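Local coordinates for protein cyanuric acid amidohydrolase (Azorhizobium caulinodans, PDB 4NQ3) that hydrolyses cyanuric acid, opening its s-triazine ring to give carboxybiuret, which decarboxylates spontaneously to biuret, at residues Ala104-Leu117 with Leu232-Ser246. Residues are numbered along the deposited sequence; the frame is centred on the assembly and turned at random.
With SO4 (sulfate ion), chain F; SO4 (sulfate ion), chain D.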
loop_
_atom_site.group_PDB
_atom_site.type_symbol
_atom_site.label_atom_id
_atom_site.label_comp_id
_atom_site.label_asym_id
_atom_site.label_seq_id
_atom_site.Cartn_x
_atom_site.Cartn_y
_atom_site.Cartn_z
ATOM N N ALA A 104 -31.555 -12.404 38.502
ATOM C CA ALA A 104 -31.333 -12.820 37.115
ATOM C C ALA A 104 -29.847 -12.733 36.669
ATOM O O ALA A 104 -29.010 -12.084 37.338
ATOM C CB ALA A 104 -32.226 -11.993 36.173
ATOM N N PRO A 105 -29.530 -13.402 35.535
ATOM C CA PRO A 105 -28.206 -13.586 34.924
ATOM C C PRO A 105 -27.756 -12.380 34.096
ATOM O O PRO A 105 -28.606 -11.720 33.472
ATOM C CB PRO A 105 -28.408 -14.813 34.039
ATOM C CG PRO A 105 -29.811 -14.685 33.585
ATOM C CD PRO A 105 -30.573 -14.077 34.739
ATOM N N ALA A 106 -26.451 -12.090 34.112
ATOM C CA ALA A 106 -25.911 -10.896 33.461
ATOM C C ALA A 106 -24.550 -11.172 32.862
ATOM O O ALA A 106 -24.048 -12.277 32.964
ATOM C CB ALA A 106 -25.812 -9.733 34.458
ATOM N N LEU A 107 -23.961 -10.153 32.236
ATOM C CA LEU A 107 -22.670 -10.289 31.595
ATOM C C LEU A 107 -21.648 -10.738 32.615
ATOM O O LEU A 107 -21.593 -10.180 33.708
ATOM C CB LEU A 107 -22.234 -8.973 30.949
ATOM C CG LEU A 107 -20.861 -8.928 30.249
ATOM C CD1 LEU A 107 -20.727 -10.038 29.227
ATOM C CD2 LEU A 107 -20.614 -7.583 29.575
ATOM N N ALA A 108 -20.877 -11.771 32.267
ATOM C CA ALA A 108 -19.760 -12.238 33.086
ATOM C C ALA A 108 -18.481 -12.168 32.261
ATOM O O ALA A 108 -18.514 -12.359 31.045
ATOM C CB ALA A 108 -19.994 -13.644 33.580
ATOM N N ILE A 109 -17.360 -11.927 32.942
ATOM C CA ILE A 109 -16.057 -11.731 32.330
ATOM C C ILE A 109 -14.986 -12.551 33.012
ATOM O O ILE A 109 -14.878 -12.539 34.235
ATOM C CB ILE A 109 -15.621 -10.285 32.419
ATOM C CG1 ILE A 109 -16.691 -9.369 31.850
ATOM C CG2 ILE A 109 -14.279 -10.082 31.719
ATOM C CD1 ILE A 109 -16.541 -7.993 32.374
ATOM N N GLY A 110 -14.187 -13.271 32.237
ATOM C CA GLY A 110 -13.072 -14.008 32.812
ATOM C C GLY A 110 -11.820 -13.792 31.989
ATOM O O GLY A 110 -11.896 -13.604 30.769
ATOM N N ARG A 111 -10.664 -13.785 32.635
ATOM C CA ARG A 111 -9.438 -13.582 31.879
ATOM C C ARG A 111 -8.472 -14.685 32.227
ATOM O O ARG A 111 -8.643 -15.333 33.251
ATOM C CB ARG A 111 -8.803 -12.225 32.194
ATOM C CG ARG A 111 -8.713 -12.018 33.635
ATOM C CD ARG A 111 -7.701 -11.013 34.037
ATOM N NE ARG A 111 -7.785 -10.861 35.485
ATOM C CZ ARG A 111 -7.286 -9.838 36.164
ATOM N NH1 ARG A 111 -6.667 -8.859 35.507
ATOM N NH2 ARG A 111 -7.428 -9.779 37.494
ATOM N N ALA A 112 -7.433 -14.844 31.409
ATOM C CA ALA A 112 -6.359 -15.798 31.653
ATOM C C ALA A 112 -5.196 -15.460 30.727
ATOM O O ALA A 112 -5.399 -14.829 29.689
ATOM C CB ALA A 112 -6.828 -17.221 31.433
ATOM N N HIS A 113 -3.992 -15.900 31.101
ATOM C CA HIS A 113 -2.747 -15.628 30.370
ATOM C C HIS A 113 -2.099 -16.954 30.060
ATOM O O HIS A 113 -2.548 -18.003 30.543
ATOM C CB HIS A 113 -1.800 -14.772 31.211
ATOM C CG HIS A 113 -2.435 -13.508 31.684
ATOM N ND1 HIS A 113 -2.112 -12.266 31.176
ATOM C CD2 HIS A 113 -3.430 -13.306 32.583
ATOM C CE1 HIS A 113 -2.867 -11.348 31.763
ATOM N NE2 HIS A 113 -3.676 -11.954 32.618
ATOM N N THR A 114 -1.036 -16.932 29.277
ATOM C CA THR A 114 -0.301 -18.161 29.066
ATOM C C THR A 114 1.194 -17.889 29.061
ATOM O O THR A 114 1.639 -16.740 28.939
ATOM C CB THR A 114 -0.671 -18.862 27.750
ATOM O OG1 THR A 114 0.001 -18.215 26.656
ATOM C CG2 THR A 114 -2.163 -18.888 27.544
ATOM N N PRO A 115 1.983 -18.950 29.245
ATOM C CA PRO A 115 3.420 -18.746 29.133
ATOM C C PRO A 115 3.746 -18.432 27.693
ATOM O O PRO A 115 2.889 -18.616 26.810
ATOM C CB PRO A 115 4.006 -20.097 29.534
ATOM C CG PRO A 115 2.884 -20.823 30.194
ATOM C CD PRO A 115 1.651 -20.353 29.518
ATOM N N ASP A 116 4.993 -18.060 27.450
ATOM C CA ASP A 116 5.444 -17.824 26.105
ATOM C C ASP A 116 5.194 -19.067 25.257
ATOM O O ASP A 116 5.165 -20.197 25.762
ATOM C CB ASP A 116 6.910 -17.437 26.127
ATOM C CG ASP A 116 7.109 -15.962 26.450
ATOM O OD1 ASP A 116 6.105 -15.302 26.845
ATOM O OD2 ASP A 116 8.270 -15.476 26.325
ATOM N N LEU A 117 4.948 -18.840 23.975
ATOM C CA LEU A 117 4.686 -19.907 23.019
ATOM C C LEU A 117 5.917 -20.183 22.180
ATOM O O LEU A 117 6.335 -19.306 21.410
ATOM C CB LEU A 117 3.530 -19.516 22.098
ATOM C CG LEU A 117 3.250 -20.464 20.937
ATOM C CD1 LEU A 117 2.655 -21.759 21.444
ATOM C CD2 LEU A 117 2.363 -19.802 19.888
ATOM N N LEU A 232 4.665 -12.644 23.103
ATOM C CA LEU A 232 5.158 -13.974 22.770
ATOM C C LEU A 232 4.222 -15.086 23.231
ATOM O O LEU A 232 4.355 -16.230 22.783
ATOM C CB LEU A 232 6.549 -14.195 23.351
ATOM C CG LEU A 232 7.569 -13.234 22.750
ATOM C CD1 LEU A 232 8.915 -13.541 23.339
ATOM C CD2 LEU A 232 7.582 -13.310 21.200
ATOM N N GLY A 233 3.287 -14.739 24.120
ATOM C CA GLY A 233 2.252 -15.658 24.594
ATOM C C GLY A 233 0.830 -15.309 24.148
ATOM O O GLY A 233 0.616 -14.809 23.030
ATOM N N HIS A 234 -0.150 -15.607 25.002
ATOM C CA HIS A 234 -1.556 -15.333 24.684
ATOM C C HIS A 234 -2.271 -14.550 25.786
ATOM O O HIS A 234 -1.941 -14.691 26.967
ATOM C CB HIS A 234 -2.336 -16.637 24.444
ATOM C CG HIS A 234 -1.723 -17.553 23.432
ATOM N ND1 HIS A 234 -0.688 -18.408 23.735
ATOM C CD2 HIS A 234 -1.999 -17.749 22.121
ATOM C CE1 HIS A 234 -0.353 -19.092 22.654
ATOM N NE2 HIS A 234 -1.133 -18.712 21.658
ATOM N N GLU A 235 -3.252 -13.732 25.399
ATOM C CA GLU A 235 -4.209 -13.166 26.361
ATOM C C GLU A 235 -5.575 -13.743 26.048
ATOM O O GLU A 235 -5.994 -13.744 24.898
ATOM C CB GLU A 235 -4.256 -11.656 26.290
ATOM C CG GLU A 235 -2.872 -11.040 26.252
ATOM C CD GLU A 235 -2.401 -10.565 27.617
ATOM O OE1 GLU A 235 -2.312 -9.325 27.809
ATOM O OE2 GLU A 235 -2.096 -11.430 28.482
ATOM N N ILE A 236 -6.261 -14.248 27.062
ATOM C CA ILE A 236 -7.585 -14.808 26.868
ATOM C C ILE A 236 -8.635 -14.031 27.671
ATOM O O ILE A 236 -8.452 -13.752 28.868
ATOM C CB ILE A 236 -7.627 -16.278 27.273
ATOM C CG1 ILE A 236 -6.882 -17.127 26.246
ATOM C CG2 ILE A 236 -9.059 -16.765 27.373
ATOM C CD1 ILE A 236 -5.400 -17.078 26.402
ATOM N N VAL A 237 -9.740 -13.687 27.015
ATOM C CA VAL A 237 -10.851 -13.055 27.704
ATOM C C VAL A 237 -12.129 -13.755 27.307
ATOM O O VAL A 237 -12.477 -13.758 26.130
ATOM C CB VAL A 237 -10.961 -11.568 27.352
ATOM C CG1 VAL A 237 -12.121 -10.956 28.073
ATOM C CG2 VAL A 237 -9.688 -10.868 27.740
ATOM N N VAL A 238 -12.820 -14.345 28.282
ATOM C CA VAL A 238 -14.090 -15.041 28.052
ATOM C C VAL A 238 -15.275 -14.165 28.470
ATOM O O VAL A 238 -15.335 -13.707 29.601
ATOM C CB VAL A 238 -14.154 -16.369 28.839
ATOM C CG1 VAL A 238 -15.535 -16.952 28.807
ATOM C CG2 VAL A 238 -13.146 -17.358 28.328
ATOM N N LEU A 239 -16.226 -13.966 27.569
ATOM C CA LEU A 239 -17.446 -13.219 27.864
ATOM C C LEU A 239 -18.663 -14.133 27.792
ATOM O O LEU A 239 -18.829 -14.891 26.831
ATOM C CB LEU A 239 -17.627 -12.058 26.884
ATOM C CG LEU A 239 -16.444 -11.126 26.737
ATOM C CD1 LEU A 239 -16.715 -10.158 25.612
ATOM C CD2 LEU A 239 -16.234 -10.392 28.036
ATOM N N GLY A 240 -19.530 -14.056 28.794
ATOM C CA GLY A 240 -20.672 -14.937 28.812
ATOM C C GLY A 240 -21.755 -14.416 29.714
ATOM O O GLY A 240 -21.648 -13.308 30.243
HETATM N N MSE A 241 -22.811 -15.213 29.857
HETATM C CA MSE A 241 -23.866 -14.952 30.821
HETATM C C MSE A 241 -23.725 -15.909 32.000
HETATM O O MSE A 241 -23.297 -17.062 31.841
HETATM C CB MSE A 241 -25.228 -15.101 30.171
HETATM C CG MSE A 241 -25.400 -14.203 28.999
HETATM SE SE MSE A 241 -25.650 -12.373 29.573
HETATM C CE MSE A 241 -27.498 -12.522 30.159
ATOM N N SER A 242 -24.074 -15.422 33.183
ATOM C CA SER A 242 -23.949 -16.212 34.390
ATOM C C SER A 242 -24.990 -15.830 35.407
ATOM O O SER A 242 -25.292 -14.657 35.566
ATOM C CB SER A 242 -22.567 -16.041 35.012
ATOM O OG SER A 242 -22.558 -16.535 36.346
ATOM N N GLU A 243 -25.498 -16.830 36.121
ATOM C CA GLU A 243 -26.393 -16.598 37.247
ATOM C C GLU A 243 -25.667 -15.874 38.395
ATOM O O GLU A 243 -26.299 -15.157 39.181
ATOM C CB GLU A 243 -26.978 -17.917 37.751
ATOM C CG GLU A 243 -27.742 -18.722 36.709
ATOM C CD GLU A 243 -29.104 -18.126 36.372
ATOM O OE1 GLU A 243 -29.581 -17.255 37.140
ATOM O OE2 GLU A 243 -29.709 -18.552 35.354
ATOM N N GLY A 244 -24.355 -16.092 38.506
ATOM C CA GLY A 244 -23.575 -15.558 39.612
ATOM C C GLY A 244 -23.050 -14.159 39.399
ATOM O O GLY A 244 -22.197 -13.685 40.151
ATOM N N TRP A 245 -23.549 -13.511 38.350
ATOM C CA TRP A 245 -23.257 -12.112 38.049
ATOM C C TRP A 245 -24.565 -11.316 37.957
ATOM O O TRP A 245 -25.610 -11.875 37.647
ATOM C CB TRP A 245 -22.478 -11.989 36.736
ATOM C CG TRP A 245 -21.002 -12.315 36.806
ATOM C CD1 TRP A 245 -20.440 -13.526 37.044
ATOM C CD2 TRP A 245 -19.912 -11.411 36.564
ATOM N NE1 TRP A 245 -19.068 -13.432 37.000
ATOM C CE2 TRP A 245 -18.722 -12.144 36.709
ATOM C CE3 TRP A 245 -19.832 -10.054 36.247
ATOM C CZ2 TRP A 245 -17.471 -11.569 36.553
ATOM C CZ3 TRP A 245 -18.591 -9.484 36.099
ATOM C CH2 TRP A 245 -17.423 -10.242 36.252
ATOM N N SER A 246 -24.522 -10.020 38.231
ATOM C CA SER A 246 -25.690 -9.178 37.968
ATOM C C SER A 246 -25.298 -7.810 37.399
ATOM O O SER A 246 -24.127 -7.439 37.380
ATOM C CB SER A 246 -26.511 -8.982 39.232
ATOM O OG SER A 246 -25.818 -8.107 40.099
HETATM S S SO4 F . -3.891 -17.361 34.503
HETATM O O1 SO4 F . -4.564 -18.630 34.798
HETATM O O2 SO4 F . -2.621 -17.252 35.221
HETATM O O3 SO4 F . -3.601 -17.308 33.075
HETATM O O4 SO4 F . -4.771 -16.257 34.902
HETATM S S SO4 D . -9.176 -12.793 38.695
HETATM O O1 SO4 D . -8.126 -13.454 39.477
HETATM O O2 SO4 D . -10.462 -13.499 38.791
HETATM O O3 SO4 D . -9.327 -11.414 39.181
HETATM O O4 SO4 D . -8.753 -12.812 37.291
HETATM O O HOH W 1 -22.953 -7.931 35.091
#
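Ala108 and Gly240 form one of four antiparallel hydrogen-bonded pairs joining strand 106-113 to strand 235-242; Ala108 N reaches Gly240 O at 2.7 Å. The others are Ala106-Ser242, Gly110-Val238 and Ala112-Ile236.

At the loop end, Thr114 OG1, set between backbone N and carbonyl carbon (chi1 79°), takes a bond from His234 ND1 at 3.0 Å in the imidazole plane, plus a weak one from His234 N, and donates to Pro115 O. His113 ND1 gives Glu235 OE2 a weak, bent bond (2.8 Å), ring and carboxylate 66° apart; outside the segments, His113 NE2 bonds the backbone O of Glu73 and Glu235 OE1 the backbone N of Leu76. Arg111 NE and NH2 hold a sulfate, probably from the crystallisation liquor.

Apolar packing is led by Trp245, whose indole folds back over strand 106-113: Ala108 CB lies 3.4 Å from the centroid of its five-membered ring, 6° off the normal, a CH-pi contact. Ile109 CG1 meets Leu239 CD2 at 4.0 Å.

Two bonds and a weak third restrain the Thr114 rotamer and, with Gln127 on NE2, the His234 ring; backbone pairing joins an outer strand to strand 235-242, beside Lys156-bearing strand 150-157, in the predicted second repeat unit's four-stranded sheet.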